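Local structure of manganese-containing pseudocatalase (Thermus thermophilus, 2V8T) at residues R175-R184 / I218-F229. The protein probably breaks hydrogen peroxide down to water and oxygen at a pair of manganese ions held in each subunit. Residues are numbered along the deposited sequence; the frame is centred on the assembly and turned at random.
Sequences REMIGYLLVR and IPEAKKYMDLGF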
loop_
_atom_site.group_PDB
_atom_site.type_symbol
_atom_site.label_atom_id
_atom_site.label_comp_id
_atom_site.label_asym_id
_atom_site.label_seq_id
_atom_site.Cartn_x
_atom_site.Cartn_y
_atom_site.Cartn_z
ATOM N N ARG A 175 -8.378 -25.993 15.300
ATOM C CA ARG A 175 -7.615 -26.425 16.484
ATOM C C ARG A 175 -6.580 -27.491 16.129
ATOM O O ARG A 175 -5.495 -27.491 16.694
ATOM C CB ARG A 175 -8.602 -27.054 17.510
ATOM C CG ARG A 175 -9.568 -26.033 18.194
ATOM C CD ARG A 175 -10.506 -26.565 19.192
ATOM N NE ARG A 175 -9.962 -27.199 20.365
ATOM C CZ ARG A 175 -9.949 -26.834 21.650
ATOM N NH1 ARG A 175 -10.245 -25.660 22.134
ATOM N NH2 ARG A 175 -9.562 -27.812 22.462
ATOM N N GLU A 176 -6.932 -28.387 15.224
ATOM C CA GLU A 176 -5.981 -29.430 14.792
ATOM C C GLU A 176 -4.798 -28.834 14.037
ATOM O O GLU A 176 -3.640 -29.116 14.318
ATOM C CB GLU A 176 -6.590 -30.567 13.968
ATOM C CG GLU A 176 -7.494 -31.445 14.790
ATOM C CD GLU A 176 -6.845 -32.247 15.904
ATOM O OE1 GLU A 176 -5.596 -32.337 15.961
ATOM O OE2 GLU A 176 -7.634 -32.753 16.741
ATOM N N MET A 177 -5.107 -27.976 13.055
ATOM C CA MET A 177 -4.050 -27.321 12.309
ATOM C C MET A 177 -3.151 -26.531 13.246
ATOM O O MET A 177 -1.909 -26.571 13.130
ATOM C CB MET A 177 -4.641 -26.452 11.200
ATOM C CG MET A 177 -3.616 -25.611 10.461
ATOM S SD MET A 177 -3.177 -24.042 11.231
ATOM C CE MET A 177 -4.711 -23.124 10.951
ATOM N N ILE A 178 -3.754 -25.747 14.144
ATOM C CA ILE A 178 -2.951 -24.873 14.984
ATOM C C ILE A 178 -2.134 -25.699 15.959
ATOM O O ILE A 178 -0.964 -25.435 16.205
ATOM C CB ILE A 178 -3.790 -23.805 15.678
ATOM C CG1 ILE A 178 -4.360 -22.829 14.663
ATOM C CG2 ILE A 178 -2.940 -23.136 16.765
ATOM C CD1 ILE A 178 -5.442 -21.912 15.200
ATOM N N GLY A 179 -2.763 -26.731 16.573
ATOM C CA GLY A 179 -1.983 -27.560 17.475
ATOM C C GLY A 179 -0.750 -28.155 16.789
ATOM O O GLY A 179 0.337 -28.205 17.372
ATOM N N TYR A 180 -0.938 -28.623 15.572
ATOM C CA TYR A 180 0.180 -29.204 14.818
ATOM C C TYR A 180 1.253 -28.148 14.545
ATOM O O TYR A 180 2.455 -28.385 14.750
ATOM C CB TYR A 180 -0.323 -29.847 13.525
ATOM C CG TYR A 180 0.773 -30.543 12.773
ATOM C CD1 TYR A 180 1.329 -31.709 13.270
ATOM C CD2 TYR A 180 1.281 -30.064 11.586
ATOM C CE1 TYR A 180 2.350 -32.397 12.618
ATOM C CE2 TYR A 180 2.346 -30.765 10.941
ATOM C CZ TYR A 180 2.831 -31.934 11.475
ATOM O OH TYR A 180 3.888 -32.577 10.804
ATOM N N LEU A 181 0.828 -26.980 14.059
ATOM C CA LEU A 181 1.801 -25.951 13.705
ATOM C C LEU A 181 2.431 -25.274 14.911
ATOM O O LEU A 181 3.533 -24.727 14.784
ATOM C CB LEU A 181 1.208 -24.978 12.711
ATOM C CG LEU A 181 0.852 -25.596 11.338
ATOM C CD1 LEU A 181 0.429 -24.508 10.357
ATOM C CD2 LEU A 181 2.010 -26.420 10.745
ATOM N N LEU A 182 1.793 -25.329 16.078
ATOM C CA LEU A 182 2.492 -24.910 17.315
ATOM C C LEU A 182 3.679 -25.831 17.563
ATOM O O LEU A 182 4.769 -25.393 17.974
ATOM C CB LEU A 182 1.549 -24.953 18.505
ATOM C CG LEU A 182 0.511 -23.839 18.554
ATOM C CD1 LEU A 182 -0.510 -24.143 19.635
ATOM C CD2 LEU A 182 1.175 -22.466 18.762
ATOM N N VAL A 183 3.490 -27.138 17.351
ATOM C CA VAL A 183 4.587 -28.086 17.551
ATOM C C VAL A 183 5.678 -27.871 16.503
ATOM O O VAL A 183 6.871 -27.813 16.825
ATOM C CB VAL A 183 4.037 -29.522 17.592
ATOM C CG1 VAL A 183 5.223 -30.513 17.649
ATOM C CG2 VAL A 183 3.118 -29.668 18.793
ATOM N N ARG A 184 5.283 -27.723 15.222
ATOM C CA ARG A 184 6.291 -27.492 14.185
ATOM C C ARG A 184 7.035 -26.182 14.405
ATOM O O ARG A 184 8.252 -26.102 14.207
ATOM C CB ARG A 184 5.659 -27.517 12.797
ATOM C CG ARG A 184 4.942 -28.829 12.450
ATOM C CD ARG A 184 5.763 -30.067 12.741
ATOM N NE ARG A 184 7.033 -30.013 12.020
ATOM C CZ ARG A 184 8.136 -30.644 12.390
ATOM N NH1 ARG A 184 8.164 -31.443 13.447
ATOM N NH2 ARG A 184 9.243 -30.465 11.670
ATOM N N ILE A 218 -2.170 -26.810 25.299
ATOM C CA ILE A 218 -3.050 -26.758 24.156
ATOM C C ILE A 218 -3.305 -28.249 23.788
ATOM O O ILE A 218 -2.387 -28.927 23.350
ATOM C CB ILE A 218 -2.362 -26.039 22.985
ATOM C CG1 ILE A 218 -1.915 -24.614 23.393
ATOM C CG2 ILE A 218 -3.298 -26.056 21.768
ATOM C CD1 ILE A 218 -3.050 -23.717 23.899
ATOM N N PRO A 219 -4.521 -28.760 23.999
ATOM C CA PRO A 219 -4.711 -30.224 23.905
ATOM C C PRO A 219 -4.249 -30.852 22.580
ATOM O O PRO A 219 -3.636 -31.922 22.581
ATOM C CB PRO A 219 -6.206 -30.391 24.154
ATOM C CG PRO A 219 -6.619 -29.233 24.902
ATOM C CD PRO A 219 -5.708 -28.097 24.591
ATOM N N GLU A 220 -4.515 -30.191 21.454
ATOM C CA GLU A 220 -4.112 -30.781 20.185
ATOM C C GLU A 220 -2.601 -30.805 20.046
ATOM O O GLU A 220 -2.015 -31.764 19.501
ATOM C CB GLU A 220 -4.776 -30.023 19.039
ATOM C CG GLU A 220 -6.288 -30.174 18.969
ATOM C CD GLU A 220 -7.075 -29.342 19.930
ATOM O OE1 GLU A 220 -6.500 -28.447 20.627
ATOM O OE2 GLU A 220 -8.303 -29.604 20.046
ATOM N N ALA A 221 -1.921 -29.735 20.523
ATOM C CA ALA A 221 -0.482 -29.728 20.492
ATOM C C ALA A 221 0.101 -30.813 21.401
ATOM O O ALA A 221 1.065 -31.474 21.036
ATOM C CB ALA A 221 0.083 -28.368 20.912
ATOM N N LYS A 222 -0.510 -30.996 22.582
ATOM C CA LYS A 222 -0.058 -32.032 23.498
ATOM C C LYS A 222 -0.112 -33.405 22.790
ATOM O O LYS A 222 0.797 -34.219 22.929
ATOM C CB LYS A 222 -0.882 -31.986 24.770
ATOM C CG LYS A 222 -0.299 -32.822 25.880
ATOM C CD LYS A 222 -0.798 -34.168 25.954
ATOM C CE LYS A 222 -0.330 -34.849 27.300
ATOM N NZ LYS A 222 -1.007 -36.154 27.211
ATOM N N LYS A 223 -1.200 -33.683 22.064
ATOM C CA LYS A 223 -1.286 -34.951 21.343
ATOM C C LYS A 223 -0.123 -35.123 20.363
ATOM O O LYS A 223 0.517 -36.180 20.304
ATOM C CB LYS A 223 -2.605 -35.051 20.617
ATOM C CG LYS A 223 -2.794 -36.363 19.831
ATOM C CD LYS A 223 -4.002 -36.397 18.901
ATOM C CE LYS A 223 -3.970 -35.380 17.752
ATOM N NZ LYS A 223 -5.289 -35.197 17.118
ATOM N N TYR A 224 0.171 -34.075 19.579
ATOM C CA TYR A 224 1.267 -34.180 18.620
ATOM C C TYR A 224 2.623 -34.350 19.303
ATOM O O TYR A 224 3.475 -35.057 18.762
ATOM C CB TYR A 224 1.235 -32.999 17.639
ATOM C CG TYR A 224 0.019 -33.029 16.747
ATOM C CD1 TYR A 224 -0.180 -34.076 15.861
ATOM C CD2 TYR A 224 -0.911 -31.989 16.733
ATOM C CE1 TYR A 224 -1.333 -34.101 15.073
ATOM C CE2 TYR A 224 -2.030 -32.021 15.952
ATOM C CZ TYR A 224 -2.254 -33.079 15.140
ATOM O OH TYR A 224 -3.418 -33.141 14.375
ATOM N N MET A 225 2.814 -33.732 20.468
ATOM C CA MET A 225 4.038 -33.995 21.247
ATOM C C MET A 225 4.047 -35.424 21.766
ATOM O O MET A 225 5.118 -36.078 21.778
ATOM C CB MET A 225 4.195 -33.012 22.385
ATOM C CG MET A 225 4.434 -31.659 21.880
ATOM S SD MET A 225 4.983 -30.472 23.075
ATOM C CE MET A 225 3.670 -30.442 23.870
ATOM N N ASP A 226 2.907 -35.958 22.188
ATOM C CA ASP A 226 2.858 -37.343 22.645
ATOM C C ASP A 226 3.225 -38.297 21.503
ATOM O O ASP A 226 3.722 -39.400 21.773
ATOM C CB ASP A 226 1.488 -37.671 23.177
ATOM C CG ASP A 226 1.154 -37.031 24.479
ATOM O OD1 ASP A 226 2.073 -36.598 25.213
ATOM O OD2 ASP A 226 -0.060 -37.007 24.846
ATOM N N LEU A 227 3.016 -37.891 20.243
ATOM C CA LEU A 227 3.410 -38.660 19.073
ATOM C C LEU A 227 4.887 -38.445 18.696
ATOM O O LEU A 227 5.366 -39.099 17.758
ATOM C CB LEU A 227 2.507 -38.316 17.880
ATOM C CG LEU A 227 1.048 -38.703 18.046
ATOM C CD1 LEU A 227 0.276 -38.288 16.796
ATOM C CD2 LEU A 227 0.911 -40.204 18.268
ATOM N N GLY A 228 5.578 -37.557 19.417
ATOM C CA GLY A 228 7.003 -37.322 19.207
ATOM C C GLY A 228 7.340 -36.220 18.225
ATOM O O GLY A 228 8.520 -36.037 17.898
ATOM N N PHE A 229 6.343 -35.464 17.759
ATOM C CA PHE A 229 6.567 -34.578 16.626
ATOM C C PHE A 229 7.450 -33.370 16.963
ATOM O O PHE A 229 8.039 -32.775 16.048
ATOM C CB PHE A 229 5.269 -34.151 15.993
ATOM C CG PHE A 229 4.499 -35.288 15.315
ATOM C CD1 PHE A 229 5.017 -36.537 15.075
ATOM C CD2 PHE A 229 3.194 -35.113 14.942
ATOM C CE1 PHE A 229 4.283 -37.505 14.400
ATOM C CE2 PHE A 229 2.475 -36.086 14.292
ATOM C CZ PHE A 229 3.002 -37.256 13.986
#
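Arg-175 grips Glu-220 side-on, NE and NH2 both reaching OE2; the NE bond is 2.9 Å long and nearly straight, with guanidinium and carboxylate almost perpendicular. OE1 of Glu-220 is held by Tyr-166, and NH1 of Arg-175 by Ala-100 of a second subunit. With an alanine in place of Glu-220, Arg-175 would probably lose its carboxylate mate and be held less firmly, and Tyr-166 would lose a polar partner. Glu-176 OE1 takes a salt bridge from Lys-223 NZ (3.1 Å) and a weak hydrogen bond from Tyr-224 OH. At Gly-179 the helices come closest, its CA 4.0 Å from that of Ala-221; a CB there would strike Glu-220. Tyr-180, its CG trans to the backbone N (chi1 -176°), turns its ring edge onto the face of Tyr-224, a T-shaped pair with planes at 77°, while CE1 meets Phe-229 CD2. Val-183 CG2 packs on Ala-221 and Met-225, CG1 on Phe-229. Arg-184 NH1 lies 2.9 Å from Phe-229 O, NE pairs with Glu-69, and the side chain borders the manganese ligands His-73 and His-188. Tyr-224 thus sits as a knob among Glu-176, Gly-179, Tyr-180 and Val-183, in a glycine-mediated crossing at -52° that packs helix 219-226 against a metal-bearing helix of the ferritin-like bundle.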